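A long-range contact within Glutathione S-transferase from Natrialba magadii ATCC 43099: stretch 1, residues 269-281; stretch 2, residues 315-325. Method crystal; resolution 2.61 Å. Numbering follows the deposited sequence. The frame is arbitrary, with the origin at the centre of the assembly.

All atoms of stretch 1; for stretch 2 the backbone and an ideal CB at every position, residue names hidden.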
# COMPACT_ATOMS: atom_id res chain seq x y z
N ASP A 269 -12.43 -16.27 -1.82
CA ASP A 269 -13.00 -17.51 -1.31
C ASP A 269 -12.19 -18.74 -1.69
O ASP A 269 -12.08 -19.68 -0.90
CB ASP A 269 -14.44 -17.68 -1.80
CG ASP A 269 -15.38 -16.61 -1.27
OD1 ASP A 269 -15.15 -16.13 -0.14
OD2 ASP A 269 -16.34 -16.26 -1.99
N ASN A 270 -11.62 -18.73 -2.89
CA ASN A 270 -11.00 -19.93 -3.43
C ASN A 270 -9.50 -19.80 -3.71
O ASN A 270 -8.78 -20.79 -3.68
CB ASN A 270 -11.72 -20.35 -4.71
CG ASN A 270 -13.21 -20.55 -4.49
OD1 ASN A 270 -14.04 -20.06 -5.27
ND2 ASN A 270 -13.57 -21.26 -3.43
N LEU A 271 -9.04 -18.59 -3.99
CA LEU A 271 -7.62 -18.37 -4.31
C LEU A 271 -6.73 -18.53 -3.08
O LEU A 271 -5.61 -19.02 -3.18
CB LEU A 271 -7.41 -16.99 -4.92
CG LEU A 271 -7.97 -16.76 -6.33
CD1 LEU A 271 -7.77 -15.32 -6.76
CD2 LEU A 271 -7.31 -17.71 -7.32
N TRP A 272 -7.24 -18.12 -1.92
CA TRP A 272 -6.48 -18.21 -0.68
C TRP A 272 -6.29 -19.65 -0.18
O TRP A 272 -5.18 -20.00 0.23
CB TRP A 272 -7.14 -17.35 0.41
CG TRP A 272 -6.52 -17.46 1.78
CD1 TRP A 272 -7.18 -17.64 2.96
CD2 TRP A 272 -5.12 -17.38 2.11
NE1 TRP A 272 -6.29 -17.68 4.00
CE2 TRP A 272 -5.02 -17.53 3.51
CE3 TRP A 272 -3.95 -17.20 1.36
CZ2 TRP A 272 -3.79 -17.51 4.17
CZ3 TRP A 272 -2.74 -17.19 2.03
CH2 TRP A 272 -2.67 -17.34 3.42
N PRO A 273 -7.35 -20.48 -0.20
CA PRO A 273 -7.08 -21.88 0.13
C PRO A 273 -6.22 -22.56 -0.93
O PRO A 273 -5.46 -23.48 -0.63
CB PRO A 273 -8.47 -22.51 0.19
CG PRO A 273 -9.41 -21.37 0.39
CD PRO A 273 -8.79 -20.23 -0.35
N TYR A 274 -6.35 -22.09 -2.17
CA TYR A 274 -5.54 -22.57 -3.28
C TYR A 274 -4.07 -22.27 -3.04
O TYR A 274 -3.21 -23.12 -3.26
CB TYR A 274 -6.02 -21.92 -4.59
CG TYR A 274 -5.13 -22.14 -5.79
CD1 TYR A 274 -5.17 -23.33 -6.50
CD2 TYR A 274 -4.28 -21.14 -6.24
CE1 TYR A 274 -4.37 -23.53 -7.61
CE2 TYR A 274 -3.48 -21.32 -7.34
CZ TYR A 274 -3.52 -22.52 -8.02
OH TYR A 274 -2.72 -22.71 -9.13
N LEU A 275 -3.78 -21.05 -2.58
CA LEU A 275 -2.42 -20.64 -2.27
C LEU A 275 -1.86 -21.43 -1.10
O LEU A 275 -0.68 -21.79 -1.09
CB LEU A 275 -2.38 -19.14 -1.98
CG LEU A 275 -1.03 -18.54 -1.55
CD1 LEU A 275 0.02 -18.77 -2.62
CD2 LEU A 275 -1.18 -17.06 -1.25
N ARG A 276 -2.70 -21.70 -0.11
CA ARG A 276 -2.31 -22.52 1.03
C ARG A 276 -2.08 -23.96 0.59
O ARG A 276 -1.21 -24.65 1.12
CB ARG A 276 -3.36 -22.45 2.14
CG ARG A 276 -3.23 -21.24 3.04
CD ARG A 276 -4.29 -21.23 4.14
NE ARG A 276 -5.61 -20.85 3.63
CZ ARG A 276 -6.72 -21.55 3.83
NH1 ARG A 276 -6.68 -22.68 4.53
NH2 ARG A 276 -7.87 -21.12 3.33
N ASP A 277 -2.86 -24.41 -0.38
CA ASP A 277 -2.73 -25.77 -0.89
C ASP A 277 -1.41 -25.95 -1.65
O ASP A 277 -0.82 -27.02 -1.63
CB ASP A 277 -3.91 -26.11 -1.80
CG ASP A 277 -3.99 -27.59 -2.13
OD1 ASP A 277 -3.32 -28.39 -1.44
OD2 ASP A 277 -4.73 -27.96 -3.07
N LEU A 278 -0.96 -24.88 -2.30
CA LEU A 278 0.29 -24.92 -3.05
C LEU A 278 1.50 -24.78 -2.12
O LEU A 278 2.49 -25.49 -2.27
CB LEU A 278 0.33 -23.81 -4.10
CG LEU A 278 -0.75 -23.86 -5.19
CD1 LEU A 278 -0.51 -22.77 -6.22
CD2 LEU A 278 -0.77 -25.22 -5.85
N TYR A 279 1.40 -23.85 -1.18
CA TYR A 279 2.47 -23.59 -0.22
C TYR A 279 2.82 -24.85 0.58
O TYR A 279 3.98 -25.08 0.92
CB TYR A 279 2.07 -22.46 0.73
CG TYR A 279 3.15 -22.01 1.69
CD1 TYR A 279 3.35 -22.66 2.90
CD2 TYR A 279 3.95 -20.91 1.40
CE1 TYR A 279 4.33 -22.25 3.79
CE2 TYR A 279 4.93 -20.49 2.28
CZ TYR A 279 5.12 -21.16 3.47
OH TYR A 279 6.10 -20.74 4.34
N GLN A 280 1.81 -25.66 0.86
CA GLN A 280 1.98 -26.84 1.70
C GLN A 280 2.33 -28.09 0.89
O GLN A 280 2.55 -29.16 1.47
CB GLN A 280 0.72 -27.08 2.53
CG GLN A 280 0.40 -25.95 3.49
CD GLN A 280 -0.98 -26.06 4.10
OE1 GLN A 280 -1.61 -27.12 4.03
NE2 GLN A 280 -1.46 -24.98 4.69
N THR A 281 2.37 -27.96 -0.43
CA THR A 281 2.88 -29.03 -1.27
C THR A 281 4.35 -29.26 -0.90
O THR A 281 5.14 -28.32 -0.92
CB THR A 281 2.75 -28.72 -2.77
OG1 THR A 281 1.40 -28.33 -3.06
CG2 THR A 281 3.13 -29.93 -3.60
N UNK A 315 -0.40 -10.93 9.01
CA UNK A 315 0.07 -12.15 9.64
C UNK A 315 -0.56 -13.34 8.93
O UNK A 315 -1.61 -13.84 9.33
CB UNK A 315 -0.26 -12.16 11.13
N UNK A 316 0.09 -13.79 7.86
CA UNK A 316 -0.47 -14.81 6.99
C UNK A 316 -0.15 -16.22 7.46
O UNK A 316 1.02 -16.62 7.51
CB UNK A 316 0.04 -14.61 5.56
N UNK A 317 -1.19 -16.98 7.79
CA UNK A 317 -1.02 -18.37 8.19
C UNK A 317 -1.09 -19.28 6.96
O UNK A 317 -2.14 -19.85 6.66
CB UNK A 317 -2.08 -18.77 9.22
N UNK A 318 0.03 -19.39 6.25
CA UNK A 318 0.11 -20.27 5.09
C UNK A 318 -0.12 -21.72 5.48
O UNK A 318 -0.61 -22.52 4.68
CB UNK A 318 1.47 -20.12 4.40
N UNK A 319 0.23 -22.05 6.71
CA UNK A 319 0.13 -23.42 7.20
C UNK A 319 -1.26 -23.74 7.73
O UNK A 319 -1.48 -24.80 8.33
CB UNK A 319 1.17 -23.66 8.30
N UNK A 320 -2.21 -22.83 7.52
CA UNK A 320 -3.59 -23.06 7.92
C UNK A 320 -4.24 -24.11 7.03
O UNK A 320 -4.06 -24.09 5.81
CB UNK A 320 -4.39 -21.75 7.87
N UNK A 321 -4.99 -25.04 7.64
CA UNK A 321 -5.64 -26.15 6.94
C UNK A 321 -6.58 -25.73 5.83
O UNK A 321 -7.22 -24.68 5.91
CB UNK A 321 -6.42 -27.00 7.95
N UNK A 322 -6.66 -26.55 4.79
CA UNK A 322 -7.61 -26.34 3.70
C UNK A 322 -8.47 -27.59 3.54
O UNK A 322 -8.36 -28.54 4.32
CB UNK A 322 -6.88 -26.01 2.39
N UNK A 323 -9.34 -27.59 2.53
CA UNK A 323 -10.20 -28.74 2.27
C UNK A 323 -10.32 -28.99 0.77
O UNK A 323 -11.31 -29.55 0.30
CB UNK A 323 -11.58 -28.53 2.89
N UNK A 324 -9.30 -28.57 0.03
CA UNK A 324 -9.33 -28.67 -1.42
C UNK A 324 -8.82 -30.02 -1.91
O UNK A 324 -8.71 -30.26 -3.11
CB UNK A 324 -8.50 -27.54 -2.04
N UNK A 325 -8.52 -30.92 -0.97
CA UNK A 325 -8.20 -32.30 -1.31
C UNK A 325 -9.49 -33.04 -1.63
O UNK A 325 -9.47 -34.16 -2.14
CB UNK A 325 -7.44 -32.99 -0.17

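Positions 315, 323 and 325 have nothing of stretch 1 within 5.5 Å of their ideal CB atoms, so the contact sets no preference; they are Asp315, Ser323 and Asp325.

At 316 the ideal CB points sideways, 4.4 Å from Trp272 CH2, and an apolar branch could reach the outer corner of the indole; Leu316 does, with its CD2 3.9 Å from Trp272 CH2. Position 317 also points sideways, its ideal CB 5.5 Å from Trp272 CZ2, and is loosely constrained; its backbone opens a type I turn ending at 320. It is Asp317, whose O accepts the turn's bond, 3.1 Å from the N of 320.

Position 318 is more restricted. Its ideal CB lies 3.5 Å from Tyr279 CD1 and 5.1 Å from Trp272 CH2, with Leu275 beyond, so a flat aromatic or a long aliphatic chain would suit. Phe318 (chi1 -73°, m) lays its ring in an offset stack on Tyr279, centroids 4.6 Å apart and planes at 12°, while its CB sits over the Tyr279 ring, 3.5 Å from the centroid. Phe318 CE1 reaches Trp272 CZ3 and Leu275 CD2, both at 3.8 Å. The backbone contributes too: Gln280 NE2 donates to Phe318 O at 2.6 Å.

At 319 CA-to-CB points away, so stretch 1 sets little preference, although a long chain could bend back. Glu319 does, bringing OE2 to 3.8 Å from Tyr279 CE1, at the ring edge.

The ideal CB of 320 is 3.8 Å from Arg276 CD, so a small side chain fits readily without proving necessary. Ala320 rests its CB against Arg276 CD, and its O accepts from Arg276 NH1 (3.2 Å, 169°) and Gln280 NE2 (3.0 Å). Position 321 points away, and its phi of -58° is compatible with proline; it is Pro321, whose O lies 2.5 Å from Arg276 NH1.

The ideal CB of 322 points toward the helix, 4.2 Å from Pro273 O, with the Asp277 carboxylate within side-chain reach; a polar or aromatic group would suit. His322 (chi1 59°, p) turns a ring face to Asp277 CB, 4.1 Å from the centroid. Its NE2 is 3.0 Å from Asp277 OD1, but the angle is too poor for a hydrogen bond.

At 324 the ideal CB is 3.9 Å from Asp277 OD2, inviting a long basic or polar chain. Arg324 runs past Pro273, with Arg324 CD 3.7 Å from Pro273 CB. Its guanidinium presents a face to Asn270 O, 3.6 Å from Arg324 NH1. A water bridges to the carboxylate, accepting from Arg324 NE (2.7 Å) and donating to Asp277 OD2 (2.8 Å).

Stretch 2 315-325: DLDFEAPHSRD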
# COMPACT_ATOMS: atom_id res chain seq x y z
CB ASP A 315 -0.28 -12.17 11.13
CG ASP A 315 0.55 -13.17 11.92
OD1 ASP A 315 1.72 -13.40 11.54
OD2 ASP A 315 0.04 -13.72 12.91
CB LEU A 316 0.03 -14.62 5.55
CG LEU A 316 -0.62 -13.48 4.77
CD1 LEU A 316 0.03 -13.33 3.40
CD2 LEU A 316 -2.11 -13.71 4.63
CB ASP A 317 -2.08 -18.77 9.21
CG ASP A 317 -1.74 -20.06 9.94
OD1 ASP A 317 -0.55 -20.44 9.94
OD2 ASP A 317 -2.65 -20.68 10.51
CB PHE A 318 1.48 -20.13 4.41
CG PHE A 318 1.66 -18.84 3.65
CD1 PHE A 318 0.90 -18.57 2.52
CD2 PHE A 318 2.59 -17.91 4.06
CE1 PHE A 318 1.07 -17.39 1.82
CE2 PHE A 318 2.77 -16.72 3.37
CZ PHE A 318 2.01 -16.46 2.25
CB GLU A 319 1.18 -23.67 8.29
CG GLU A 319 2.60 -23.29 7.89
CD GLU A 319 3.30 -24.37 7.08
OE1 GLU A 319 2.62 -25.26 6.54
OE2 GLU A 319 4.55 -24.31 6.99
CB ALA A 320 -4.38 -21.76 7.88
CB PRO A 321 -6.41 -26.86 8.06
CG PRO A 321 -5.68 -26.51 9.30
CD PRO A 321 -5.21 -25.11 9.10
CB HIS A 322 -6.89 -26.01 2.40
CG HIS A 322 -5.93 -27.07 1.95
ND1 HIS A 322 -6.34 -28.23 1.33
CD2 HIS A 322 -4.58 -27.15 2.04
CE1 HIS A 322 -5.28 -28.98 1.05
NE2 HIS A 322 -4.20 -28.34 1.47
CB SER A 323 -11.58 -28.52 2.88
OG SER A 323 -11.48 -28.10 4.23
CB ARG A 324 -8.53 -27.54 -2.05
CG ARG A 324 -9.09 -26.16 -1.73
CD ARG A 324 -8.30 -25.06 -2.42
NE ARG A 324 -8.41 -25.13 -3.87
CZ ARG A 324 -9.40 -24.60 -4.58
NH1 ARG A 324 -10.38 -23.96 -3.96
NH2 ARG A 324 -9.41 -24.72 -5.90
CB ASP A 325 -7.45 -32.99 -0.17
CG ASP A 325 -8.02 -32.66 1.19
OD1 ASP A 325 -9.14 -32.11 1.25
OD2 ASP A 325 -7.35 -32.96 2.20
O HOH W 1 -5.99 -25.95 -4.60
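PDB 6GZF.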